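Local structure of nodulation protein S (Bradyrhizobium sp., 3OFK) at residues L43-S48 with H149-S154; R28-P33 with C90-R95; A167-V172 with D196-R201; T174-A179 with A200-P205. The protein probably acts as an S-adenosylmethionine-dependent N-methyltransferase in Nod factor synthesis, and is captured here with the product S-adenosyl-L-homocysteine bound. All coordinates share one frame; numbering follows the deposited sequence.

Contact 1: L43-S48 with H149-S154; sequences LRLSLS and HLVFGS
V151 turns both methyls of its forked side chain toward the helix end at L45 and S46. The fork straddles CB of L45: V151 CG2 lies 4.0 Å from L45 CB, and V151 CG1 4.1 Å from the same carbon. The methylene thus seats between the branches, while the isobutyl end of L45 runs on along the sheet to touch L199. CG2 has the wider role, because it also sits 4.0 Å from the backbone N of S46 and 4.1 Å from S46 OG. V151 places its methyls in this way with CG1 anti to the backbone N (chi1 165°), which leaves CG2 beside that N and on the S46 side. The OG of S46 meets the methyl only by packing; its polar need is met one turn back, by a hydrogen bond with the carbonyl O of L42. With chi1 at -55° the hydroxyl stays beside its own backbone N and folds back along the helix. The meeting is a helix-on-sheet contact of the Rossmann-like methyltransferase fold: the last turn of helix 33-46 rests on strand 148-155, the fifth and last of its parallel run, in a small van der Waals interface of 131 Å² summed over both sides, with all three touching residues buried. Neighbouring strand 115-121 widens the seat, L117 and V119 touching S46 and L117 touching V151. Alternation along the strand sends L150 and F152 to the other face of the sheet, where L176 of helix 169-179 packs on both.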
loop_
_atom_site.group_PDB
_atom_site.type_symbol
_atom_site.label_atom_id
_atom_site.label_comp_id
_atom_site.label_asym_id
_atom_site.label_seq_id
_atom_site.Cartn_x
_atom_site.Cartn_y
_atom_site.Cartn_z
ATOM N N LEU A 43 8.821 -5.518 -2.617
ATOM C CA LEU A 43 9.984 -5.622 -1.728
ATOM C C LEU A 43 11.283 -5.265 -2.467
ATOM O O LEU A 43 12.110 -4.589 -1.889
ATOM C CB LEU A 43 10.107 -7.005 -1.061
ATOM C CG LEU A 43 11.152 -7.142 0.066
ATOM C CD1 LEU A 43 10.866 -6.223 1.245
ATOM C CD2 LEU A 43 11.232 -8.547 0.571
ATOM N N ARG A 44 11.437 -5.675 -3.736
ATOM C CA ARG A 44 12.650 -5.349 -4.494
ATOM C C ARG A 44 12.807 -3.837 -4.556
ATOM O O ARG A 44 13.893 -3.309 -4.304
ATOM C CB ARG A 44 12.640 -5.928 -5.929
ATOM C CG ARG A 44 13.849 -5.514 -6.776
ATOM C CD ARG A 44 13.786 -6.070 -8.200
ATOM N NE ARG A 44 12.647 -5.542 -8.956
ATOM C CZ ARG A 44 12.617 -4.352 -9.560
ATOM N NH1 ARG A 44 13.661 -3.537 -9.498
ATOM N NH2 ARG A 44 11.529 -3.965 -10.229
ATOM N N LEU A 45 11.715 -3.145 -4.881
ATOM C CA LEU A 45 11.730 -1.690 -4.912
ATOM C C LEU A 45 12.035 -1.112 -3.527
ATOM O O LEU A 45 12.740 -0.125 -3.428
ATOM C CB LEU A 45 10.395 -1.128 -5.456
ATOM C CG LEU A 45 10.022 -1.434 -6.925
ATOM C CD1 LEU A 45 8.637 -0.882 -7.336
ATOM C CD2 LEU A 45 11.093 -0.930 -7.840
ATOM N N SER A 46 11.462 -1.692 -2.473
ATOM C CA SER A 46 11.617 -1.156 -1.110
ATOM C C SER A 46 13.071 -1.272 -0.637
ATOM O O SER A 46 13.573 -0.387 0.083
ATOM C CB SER A 46 10.691 -1.885 -0.126
ATOM O OG SER A 46 9.318 -1.852 -0.525
ATOM N N LEU A 47 13.748 -2.344 -1.082
ATOM C CA LEU A 47 15.111 -2.645 -0.639
ATOM C C LEU A 47 16.159 -2.059 -1.565
ATOM O O LEU A 47 17.351 -2.221 -1.297
ATOM C CB LEU A 47 15.340 -4.171 -0.509
ATOM C CG LEU A 47 14.538 -4.907 0.574
ATOM C CD1 LEU A 47 14.944 -6.409 0.656
ATOM C CD2 LEU A 47 14.700 -4.229 1.949
ATOM N N SER A 48 15.748 -1.367 -2.636
ATOM C CA SER A 48 16.707 -0.907 -3.663
ATOM C C SER A 48 17.888 -0.138 -3.101
ATOM O O SER A 48 18.972 -0.200 -3.668
ATOM C CB SER A 48 16.025 -0.046 -4.725
ATOM O OG SER A 48 15.037 -0.796 -5.396
ATOM N N HIS A 149 12.392 7.407 0.059
ATOM C CA HIS A 149 11.645 6.929 -1.104
ATOM C C HIS A 149 10.232 6.531 -0.749
ATOM O O HIS A 149 9.957 6.122 0.388
ATOM C CB HIS A 149 12.322 5.728 -1.766
ATOM C CG HIS A 149 13.667 6.047 -2.339
ATOM N ND1 HIS A 149 14.800 6.131 -1.560
ATOM C CD2 HIS A 149 14.053 6.334 -3.603
ATOM C CE1 HIS A 149 15.835 6.428 -2.328
ATOM N NE2 HIS A 149 15.406 6.564 -3.571
ATOM N N LEU A 150 9.360 6.630 -1.746
ATOM C CA LEU A 150 7.983 6.194 -1.622
ATOM C C LEU A 150 7.788 5.122 -2.680
ATOM O O LEU A 150 8.147 5.325 -3.830
ATOM C CB LEU A 150 7.038 7.382 -1.821
ATOM C CG LEU A 150 5.525 7.123 -1.703
ATOM C CD1 LEU A 150 4.792 8.368 -1.125
ATOM C CD2 LEU A 150 4.935 6.692 -3.067
ATOM N N VAL A 151 7.316 3.961 -2.262
ATOM C CA VAL A 151 7.071 2.837 -3.157
ATOM C C VAL A 151 5.580 2.673 -3.259
ATOM O O VAL A 151 4.941 2.349 -2.271
ATOM C CB VAL A 151 7.711 1.529 -2.643
ATOM C CG1 VAL A 151 7.140 0.333 -3.393
ATOM C CG2 VAL A 151 9.185 1.588 -2.822
ATOM N N PHE A 152 5.040 2.924 -4.454
ATOM C CA PHE A 152 3.614 2.911 -4.695
ATOM C C PHE A 152 3.283 1.782 -5.622
ATOM O O PHE A 152 4.039 1.479 -6.549
ATOM C CB PHE A 152 3.184 4.229 -5.343
ATOM C CG PHE A 152 1.818 4.178 -5.990
ATOM C CD1 PHE A 152 0.641 4.225 -5.214
ATOM C CD2 PHE A 152 1.708 4.070 -7.381
ATOM C CE1 PHE A 152 -0.612 4.201 -5.824
ATOM C CE2 PHE A 152 0.456 4.027 -7.999
ATOM C CZ PHE A 152 -0.712 4.085 -7.210
ATOM N N GLY A 153 2.156 1.139 -5.379
ATOM C CA GLY A 153 1.675 0.142 -6.328
ATOM C C GLY A 153 0.174 0.184 -6.405
ATOM O O GLY A 153 -0.467 0.456 -5.407
ATOM N N SER A 154 -0.383 -0.104 -7.573
ATOM C CA SER A 154 -1.818 -0.159 -7.706
ATOM C C SER A 154 -2.264 -0.887 -8.987
ATOM O O SER A 154 -1.570 -0.876 -10.005
ATOM C CB SER A 154 -2.381 1.258 -7.673
ATOM O OG SER A 154 -3.791 1.315 -7.908
#

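Contact 2: R28-P33 with C90-R95; sequences RLDDNP and CQRTKR
D30 and R92 reach for each other from opposite directions and meet in an end-on, two-pronged salt bridge. R92 NH1 donates a hydrogen bond to D30 OD2 at 2.7 Å, nearly straight at 175° and on the syn lone pair; R92 NH2 reaches D30 OD1 at 2.9 Å, on the syn side but somewhat out of the carboxylate plane. Carboxylate and guanidinium are turned only 11° from coplanar, so the paired bonds fix the rotation of both groups. Around this tight centre the contact is loose: the nearest CA atoms, those of D30 and R92, stand 12.3 Å apart, and the two side chains bridge that distance at the partly exposed surface. In the Rossmann-like fold the bridge joins the loop before helix 33-46 to the C-terminal turn of helix 83-92, passing A64 of helix 64-69, which both side chains touch. R92 NE makes a further salt bridge with E67 of that helix, so two acids share the arginine. An alanine in place of D30 would probably cost NH1 and NH2 both carboxylate bonds and leave the arginine tip freer to turn, with E67 still holding NE. Next to D30, L29 touches the bound S-adenosyl-L-homocysteine.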
loop_
_atom_site.group_PDB
_atom_site.type_symbol
_atom_site.label_atom_id
_atom_site.label_comp_id
_atom_site.label_asym_id
_atom_site.label_seq_id
_atom_site.Cartn_x
_atom_site.Cartn_y
_atom_site.Cartn_z
ATOM N N ARG A 28 -6.477 -12.884 -1.050
ATOM C CA ARG A 28 -5.609 -13.957 -1.534
ATOM C C ARG A 28 -4.103 -13.613 -1.609
ATOM O O ARG A 28 -3.377 -14.170 -2.429
ATOM C CB ARG A 28 -6.131 -14.507 -2.878
ATOM C CG ARG A 28 -6.739 -15.887 -2.761
ATOM C CD ARG A 28 -6.750 -16.577 -4.137
ATOM N NE ARG A 28 -7.453 -15.757 -5.137
ATOM C CZ ARG A 28 -7.207 -15.757 -6.451
ATOM N NH1 ARG A 28 -6.251 -16.527 -6.967
ATOM N NH2 ARG A 28 -7.922 -14.970 -7.259
ATOM N N LEU A 29 -3.628 -12.735 -0.732
ATOM C CA LEU A 29 -2.229 -12.257 -0.798
ATOM C C LEU A 29 -1.187 -13.343 -0.504
ATOM O O LEU A 29 -0.008 -13.219 -0.904
ATOM C CB LEU A 29 -2.014 -11.074 0.162
ATOM C CG LEU A 29 -2.856 -9.827 -0.150
ATOM C CD1 LEU A 29 -2.847 -8.846 1.012
ATOM C CD2 LEU A 29 -2.420 -9.142 -1.429
ATOM N N ASP A 30 -1.589 -14.392 0.210
ATOM C CA ASP A 30 -0.658 -15.523 0.434
ATOM C C ASP A 30 -0.691 -16.551 -0.665
ATOM O O ASP A 30 0.354 -17.017 -1.107
ATOM C CB ASP A 30 -0.874 -16.176 1.799
ATOM C CG ASP A 30 -0.251 -15.360 2.922
ATOM O OD1 ASP A 30 0.948 -14.994 2.812
ATOM O OD2 ASP A 30 -0.970 -15.034 3.890
ATOM N N ASP A 31 -1.895 -16.878 -1.117
ATOM C CA ASP A 31 -2.120 -18.037 -1.965
ATOM C C ASP A 31 -2.075 -17.738 -3.469
ATOM O O ASP A 31 -1.980 -18.678 -4.249
ATOM C CB ASP A 31 -3.455 -18.701 -1.608
ATOM C CG ASP A 31 -3.454 -19.295 -0.198
ATOM O OD1 ASP A 31 -2.663 -20.228 0.057
ATOM O OD2 ASP A 31 -4.239 -18.842 0.658
ATOM N N ASN A 32 -2.152 -16.464 -3.869
ATOM C CA ASN A 32 -2.154 -16.117 -5.297
ATOM C C ASN A 32 -0.733 -15.862 -5.795
ATOM O O ASN A 32 -0.058 -14.941 -5.305
ATOM C CB ASN A 32 -3.007 -14.887 -5.537
ATOM C CG ASN A 32 -3.307 -14.645 -7.002
ATOM O OD1 ASN A 32 -2.747 -15.266 -7.900
ATOM N ND2 ASN A 32 -4.194 -13.693 -7.245
ATOM N N PRO A 33 -0.259 -16.694 -6.729
ATOM C CA PRO A 33 1.079 -16.464 -7.278
ATOM C C PRO A 33 1.315 -15.039 -7.805
ATOM O O PRO A 33 2.422 -14.527 -7.669
ATOM C CB PRO A 33 1.189 -17.503 -8.405
ATOM C CG PRO A 33 -0.174 -18.075 -8.586
ATOM C CD PRO A 33 -0.914 -17.874 -7.329
ATOM N N CYS A 90 -0.327 -7.934 13.387
ATOM C CA CYS A 90 0.627 -7.913 14.489
ATOM C C CYS A 90 0.790 -9.288 15.101
ATOM O O CYS A 90 1.813 -9.549 15.758
ATOM C CB CYS A 90 0.312 -6.855 15.546
ATOM S SG CYS A 90 -0.953 -7.272 16.755
ATOM N N GLN A 91 -0.191 -10.167 14.901
ATOM C CA GLN A 91 0.000 -11.571 15.280
ATOM C C GLN A 91 0.992 -12.246 14.338
ATOM O O GLN A 91 1.880 -12.981 14.748
ATOM C CB GLN A 91 -1.346 -12.328 15.359
ATOM C CG GLN A 91 -1.214 -13.822 15.639
ATOM C CD GLN A 91 -1.006 -14.178 17.118
ATOM O OE1 GLN A 91 -1.787 -13.792 18.001
ATOM N NE2 GLN A 91 0.033 -14.957 17.383
ATOM N N ARG A 92 0.860 -11.959 13.058
ATOM C CA ARG A 92 1.792 -12.447 12.066
ATOM C C ARG A 92 3.244 -12.014 12.323
ATOM O O ARG A 92 4.177 -12.838 12.195
ATOM C CB ARG A 92 1.296 -12.018 10.702
ATOM C CG ARG A 92 2.134 -12.400 9.559
ATOM C CD ARG A 92 1.242 -12.865 8.454
ATOM N NE ARG A 92 2.020 -13.294 7.314
ATOM C CZ ARG A 92 1.483 -13.840 6.231
ATOM N NH1 ARG A 92 0.170 -14.034 6.168
ATOM N NH2 ARG A 92 2.268 -14.193 5.220
ATOM N N THR A 93 3.457 -10.767 12.737
ATOM C CA THR A 93 4.826 -10.271 12.916
ATOM C C THR A 93 5.329 -10.227 14.348
ATOM O O THR A 93 6.217 -9.425 14.664
ATOM C CB THR A 93 4.920 -8.864 12.399
ATOM O OG1 THR A 93 3.878 -8.102 13.008
ATOM C CG2 THR A 93 4.743 -8.849 10.902
ATOM N N LYS A 94 4.777 -11.065 15.213
ATOM C CA LYS A 94 5.039 -10.950 16.659
ATOM C C LYS A 94 6.510 -11.139 17.122
ATOM O O LYS A 94 6.893 -10.650 18.188
ATOM C CB LYS A 94 4.152 -11.913 17.440
ATOM C CG LYS A 94 4.643 -13.343 17.448
ATOM C CD LYS A 94 3.582 -14.297 17.948
ATOM C CE LYS A 94 3.901 -15.733 17.532
ATOM N NZ LYS A 94 2.935 -16.701 18.095
ATOM N N ARG A 95 7.335 -11.807 16.328
ATOM C CA ARG A 95 8.749 -11.998 16.718
ATOM C C ARG A 95 9.545 -10.691 16.731
ATOM O O ARG A 95 10.595 -10.616 17.385
ATOM C CB ARG A 95 9.434 -12.991 15.800
ATOM C CG ARG A 95 9.542 -12.497 14.367
ATOM C CD ARG A 95 10.114 -13.536 13.470
ATOM N NE ARG A 95 11.524 -13.706 13.797
ATOM C CZ ARG A 95 12.448 -14.185 12.974
ATOM N NH1 ARG A 95 12.138 -14.557 11.732
ATOM N NH2 ARG A 95 13.698 -14.276 13.412
#

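Contact 3: A167-V172 with D196-R201; sequences AGAETV and DCLLAR
The carboxylate of E170, the flat group closest to this contact, neither lies over L198 nor meets it edge-on; the touch comes from the carbon chain behind it, E170 CG approaching L198 CD2 at 4.3 Å. The acid itself is drawn toward the start of helix 157-162, where OE1 accepts a hydrogen bond from the backbone N of D157, and OE2 has a long, weak ion pair with R156 just before it; R156 is also weakly paired, at long range, with D196. Contact proper is made by alkyl groups. A169 CB presses against L198 CB at 3.4 Å, closer than carbon atoms usually pack, and L198 CD2 flanks the same methyl at 4.0 Å. L198 holds CG anti to the backbone N (chi1 -160°), which carries the branched end past A169 toward E170, and the leucine thereby spans two successive residues of the helix. This is the start of helix 169-179, with G168 at its N-cap position, laid on the antiparallel strand 196-203 that follows the parallel run in the methyltransferase sheet. The backbones come within 5.8 Å between the CA atoms of A169 and L198, an approach that the small alanine side chain permits. S154 of strand 148-155 lies beside A169, and R185 of strand 181-189 touches L198. C197 and L199 point to the far face of the sheet, onto helix 33-46, where C197 meets F34 and R38 and L199 meets Q41.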
loop_
_atom_site.group_PDB
_atom_site.type_symbol
_atom_site.label_atom_id
_atom_site.label_comp_id
_atom_site.label_asym_id
_atom_site.label_seq_id
_atom_site.Cartn_x
_atom_site.Cartn_y
_atom_site.Cartn_z
ATOM N N ALA A 167 -9.956 5.959 -9.348
ATOM C CA ALA A 167 -8.724 5.941 -10.100
ATOM C C ALA A 167 -7.698 4.979 -9.492
ATOM O O ALA A 167 -7.778 4.637 -8.306
ATOM C CB ALA A 167 -8.159 7.348 -10.211
ATOM N N GLY A 168 -6.741 4.562 -10.327
ATOM C CA GLY A 168 -5.699 3.616 -9.950
ATOM C C GLY A 168 -4.301 4.124 -10.283
ATOM O O GLY A 168 -4.020 5.328 -10.135
ATOM N N ALA A 169 -3.440 3.211 -10.753
ATOM C CA ALA A 169 -1.997 3.452 -10.859
ATOM C C ALA A 169 -1.639 4.715 -11.635
ATOM O O ALA A 169 -0.908 5.581 -11.126
ATOM C CB ALA A 169 -1.291 2.220 -11.475
ATOM N N GLU A 170 -2.175 4.835 -12.844
ATOM C CA GLU A 170 -1.677 5.841 -13.778
ATOM C C GLU A 170 -2.027 7.229 -13.259
ATOM O O GLU A 170 -1.191 8.137 -13.269
ATOM C CB GLU A 170 -2.217 5.639 -15.203
ATOM C CG GLU A 170 -1.856 4.303 -15.844
ATOM C CD GLU A 170 -2.906 3.222 -15.589
ATOM O OE1 GLU A 170 -3.396 3.147 -14.445
ATOM O OE2 GLU A 170 -3.246 2.466 -16.532
ATOM N N THR A 171 -3.248 7.353 -12.751
ATOM C CA THR A 171 -3.726 8.595 -12.198
ATOM C C THR A 171 -2.916 9.035 -10.982
ATOM O O THR A 171 -2.463 10.189 -10.920
ATOM C CB THR A 171 -5.258 8.517 -11.936
ATOM O OG1 THR A 171 -5.927 8.372 -13.202
ATOM C CG2 THR A 171 -5.743 9.766 -11.288
ATOM N N VAL A 172 -2.704 8.122 -10.032
ATOM C CA VAL A 172 -1.898 8.443 -8.864
ATOM C C VAL A 172 -0.433 8.746 -9.214
ATOM O O VAL A 172 0.139 9.706 -8.700
ATOM C CB VAL A 172 -1.985 7.347 -7.805
ATOM C CG1 VAL A 172 -1.009 7.619 -6.678
ATOM C CG2 VAL A 172 -3.427 7.233 -7.264
ATOM N N ASP A 196 -3.307 -6.772 -13.014
ATOM C CA ASP A 196 -2.465 -5.919 -13.845
ATOM C C ASP A 196 -2.128 -4.648 -13.127
ATOM O O ASP A 196 -2.921 -3.705 -13.102
ATOM C CB ASP A 196 -3.136 -5.601 -15.174
ATOM C CG ASP A 196 -2.251 -4.768 -16.096
ATOM O OD1 ASP A 196 -1.036 -4.586 -15.829
ATOM O OD2 ASP A 196 -2.780 -4.292 -17.114
ATOM N N CYS A 197 -0.915 -4.639 -12.591
ATOM C CA CYS A 197 -0.485 -3.725 -11.566
ATOM C C CYS A 197 0.670 -2.901 -12.079
ATOM O O CYS A 197 1.505 -3.392 -12.833
ATOM C CB CYS A 197 0.006 -4.543 -10.376
ATOM S SG CYS A 197 0.628 -3.565 -9.040
ATOM N N LEU A 198 0.718 -1.653 -11.653
ATOM C CA LEU A 198 1.844 -0.773 -11.949
ATOM C C LEU A 198 2.446 -0.415 -10.615
ATOM O O LEU A 198 1.714 -0.078 -9.698
ATOM C CB LEU A 198 1.367 0.500 -12.657
ATOM C CG LEU A 198 2.367 1.325 -13.468
ATOM C CD1 LEU A 198 3.201 0.466 -14.437
ATOM C CD2 LEU A 198 1.588 2.377 -14.234
ATOM N N LEU A 199 3.764 -0.559 -10.495
ATOM C CA LEU A 199 4.483 -0.116 -9.323
ATOM C C LEU A 199 5.500 0.896 -9.770
ATOM O O LEU A 199 6.075 0.774 -10.860
ATOM C CB LEU A 199 5.213 -1.280 -8.627
ATOM C CG LEU A 199 4.469 -2.603 -8.435
ATOM C CD1 LEU A 199 5.239 -3.562 -7.498
ATOM C CD2 LEU A 199 3.125 -2.304 -7.864
ATOM N N ALA A 200 5.721 1.891 -8.923
ATOM C CA ALA A 200 6.723 2.921 -9.158
ATOM C C ALA A 200 7.355 3.322 -7.822
ATOM O O ALA A 200 6.681 3.420 -6.784
ATOM C CB ALA A 200 6.098 4.142 -9.848
ATOM N N ARG A 201 8.658 3.547 -7.873
ATOM C CA ARG A 201 9.428 3.994 -6.743
ATOM C C ARG A 201 9.756 5.456 -6.983
ATOM O O ARG A 201 10.347 5.811 -8.014
ATOM C CB ARG A 201 10.694 3.145 -6.611
ATOM C CG ARG A 201 11.589 3.486 -5.417
ATOM C CD ARG A 201 12.766 2.523 -5.383
ATOM N NE ARG A 201 13.652 2.707 -4.228
ATOM C CZ ARG A 201 14.891 3.212 -4.265
ATOM N NH1 ARG A 201 15.449 3.603 -5.415
ATOM N NH2 ARG A 201 15.591 3.317 -3.128
#

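Contact 4: T174-A179 with A200-P205; sequences TILTEA and ARFRNP
F202 and L176 each hold CG beside the backbone N and anti to the carbonyl carbon (chi1 -66° and -75°), and this swings ring and branched chain into each other's path at about a right angle. L176 comes over one face of the ring: its CB stands 4.0 Å from the F202 centroid, 20° off the normal, a CH-pi contact displaced toward the rim. The branch beyond continues across the same ring, L176 CD1 lying 3.6 Å from F202 CE2. T177 meets the ring at its edge, its OG1 in the ring plane and 3.6 Å from F202 CE1; that hydroxyl is hydrogen-bonded to the carbonyl O of I173 one turn earlier. Here the C-terminal half of helix 169-179 packs on the end of strand 196-203, a helix-on-sheet layer of the Rossmann-like fold, with I137 of helix 130-142 also against L176. A serine in place of F202 would probably leave a gap under L176 and deprive its CB of the aromatic face. Beyond the strand the contact thins toward solvent, where the exposed P205 sets its CD 3.6 Å from the carbonyl O of A179, while N204 ties the tail elsewhere, its ND2 hydrogen-bonded to the carbonyl O of A145.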
loop_
_atom_site.group_PDB
_atom_site.type_symbol
_atom_site.label_atom_id
_atom_site.label_comp_id
_atom_site.label_asym_id
_atom_site.label_seq_id
_atom_site.Cartn_x
_atom_site.Cartn_y
_atom_site.Cartn_z
ATOM N N THR A 174 0.685 10.073 -11.815
ATOM C CA THR A 174 0.673 11.425 -12.337
ATOM C C THR A 174 0.744 12.468 -11.236
ATOM O O THR A 174 1.521 13.429 -11.338
ATOM C CB THR A 174 -0.548 11.668 -13.263
ATOM O OG1 THR A 174 -0.421 10.817 -14.400
ATOM C CG2 THR A 174 -0.616 13.139 -13.752
ATOM N N ILE A 175 -0.074 12.280 -10.209
ATOM C CA ILE A 175 -0.184 13.215 -9.087
ATOM C C ILE A 175 1.074 13.146 -8.222
ATOM O O ILE A 175 1.622 14.177 -7.814
ATOM C CB ILE A 175 -1.420 12.904 -8.211
ATOM C CG1 ILE A 175 -2.725 13.149 -9.005
ATOM C CG2 ILE A 175 -1.390 13.738 -6.927
ATOM C CD1 ILE A 175 -4.001 12.663 -8.279
ATOM N N LEU A 176 1.530 11.923 -7.958
ATOM C CA LEU A 176 2.778 11.727 -7.226
ATOM C C LEU A 176 3.932 12.464 -7.877
ATOM O O LEU A 176 4.745 13.048 -7.174
ATOM C CB LEU A 176 3.114 10.240 -7.116
ATOM C CG LEU A 176 2.295 9.432 -6.129
ATOM C CD1 LEU A 176 2.594 7.938 -6.249
ATOM C CD2 LEU A 176 2.570 9.910 -4.743
ATOM N N THR A 177 3.981 12.446 -9.216
ATOM C CA THR A 177 5.084 13.018 -9.988
ATOM C C THR A 177 5.211 14.566 -9.869
ATOM O O THR A 177 6.284 15.131 -10.147
ATOM C CB THR A 177 5.010 12.573 -11.508
ATOM O OG1 THR A 177 4.944 11.137 -11.600
ATOM C CG2 THR A 177 6.234 13.101 -12.326
ATOM N N GLU A 178 4.122 15.230 -9.469
ATOM C CA GLU A 178 4.083 16.686 -9.271
ATOM C C GLU A 178 4.904 17.091 -8.060
ATOM O O GLU A 178 5.411 18.209 -7.994
ATOM C CB GLU A 178 2.635 17.186 -9.044
ATOM C CG GLU A 178 1.636 16.948 -10.201
ATOM C CD GLU A 178 0.157 17.032 -9.776
ATOM O OE1 GLU A 178 -0.712 16.578 -10.559
ATOM O OE2 GLU A 178 -0.143 17.546 -8.677
ATOM N N ALA A 179 4.982 16.194 -7.075
ATOM C CA ALA A 179 5.733 16.474 -5.850
ATOM C C ALA A 179 7.060 15.678 -5.753
ATOM O O ALA A 179 8.005 16.112 -5.075
ATOM C CB ALA A 179 4.846 16.189 -4.630
ATOM N N ALA A 200 5.721 1.891 -8.923
ATOM C CA ALA A 200 6.723 2.921 -9.158
ATOM C C ALA A 200 7.355 3.322 -7.822
ATOM O O ALA A 200 6.681 3.420 -6.784
ATOM C CB ALA A 200 6.098 4.142 -9.848
ATOM N N ARG A 201 8.658 3.547 -7.873
ATOM C CA ARG A 201 9.428 3.994 -6.743
ATOM C C ARG A 201 9.756 5.456 -6.983
ATOM O O ARG A 201 10.347 5.811 -8.014
ATOM C CB ARG A 201 10.694 3.145 -6.611
ATOM C CG ARG A 201 11.589 3.486 -5.417
ATOM C CD ARG A 201 12.766 2.523 -5.383
ATOM N NE ARG A 201 13.652 2.707 -4.228
ATOM C CZ ARG A 201 14.891 3.212 -4.265
ATOM N NH1 ARG A 201 15.449 3.603 -5.415
ATOM N NH2 ARG A 201 15.591 3.317 -3.128
ATOM N N PHE A 202 9.370 6.294 -6.025
ATOM C CA PHE A 202 9.606 7.741 -6.109
ATOM C C PHE A 202 10.635 8.199 -5.079
ATOM O O PHE A 202 10.748 7.613 -3.998
ATOM C CB PHE A 202 8.291 8.487 -5.907
ATOM C CG PHE A 202 7.289 8.258 -7.008
ATOM C CD1 PHE A 202 7.123 9.198 -8.035
ATOM C CD2 PHE A 202 6.483 7.134 -7.007
ATOM C CE1 PHE A 202 6.217 8.994 -9.037
ATOM C CE2 PHE A 202 5.543 6.938 -8.020
ATOM C CZ PHE A 202 5.410 7.879 -9.032
ATOM N N ARG A 203 11.416 9.217 -5.433
ATOM C CA ARG A 203 12.341 9.836 -4.507
ATOM C C ARG A 203 11.882 11.245 -4.178
ATOM O O ARG A 203 11.294 11.942 -5.008
ATOM C CB ARG A 203 13.766 9.890 -5.087
ATOM C CG ARG A 203 14.834 10.117 -4.019
ATOM C CD ARG A 203 16.283 10.121 -4.562
ATOM N NE ARG A 203 16.495 11.143 -5.585
ATOM C CZ ARG A 203 16.482 10.928 -6.902
ATOM N NH1 ARG A 203 16.270 9.705 -7.397
ATOM N NH2 ARG A 203 16.684 11.945 -7.735
ATOM N N ASN A 204 12.173 11.657 -2.954
ATOM C CA ASN A 204 11.842 12.978 -2.485
ATOM C C ASN A 204 12.952 13.903 -2.910
ATOM O O ASN A 204 14.040 13.852 -2.313
ATOM C CB ASN A 204 11.732 13.000 -0.952
ATOM C CG ASN A 204 11.031 14.247 -0.423
ATOM O OD1 ASN A 204 10.259 14.889 -1.130
ATOM N ND2 ASN A 204 11.280 14.569 0.839
ATOM N N PRO A 205 12.696 14.754 -3.933
ATOM C CA PRO A 205 13.745 15.672 -4.376
ATOM C C PRO A 205 13.999 16.731 -3.278
ATOM O O PRO A 205 13.407 17.821 -3.293
ATOM C CB PRO A 205 13.153 16.266 -5.662
ATOM C CG PRO A 205 11.698 16.308 -5.422
ATOM C CD PRO A 205 11.387 15.113 -4.521
#

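How the contacts relate
From the N terminus, the loop 28-33 is first to find a distant partner: contact 2 closes on 90-95, near the end of helix 83-92. Contact 1 opens inside that span, at 43-48, and closes far later on strand 148-155, so the two cross along the chain. Contacts 3 and 4 both open after contact 1 has closed; they start one after the other on helix 169-179 and run on to strand 196-203, sharing A200 and R201. Contacts 1, 3 and 4 meet through paired neighbouring strands, F152 N bonding to A200 O, and tie helices on both faces to one sheet. Contact 2 stands apart, its centre 18 Å from that of contact 1, and joins surface elements beside the ligand pocket.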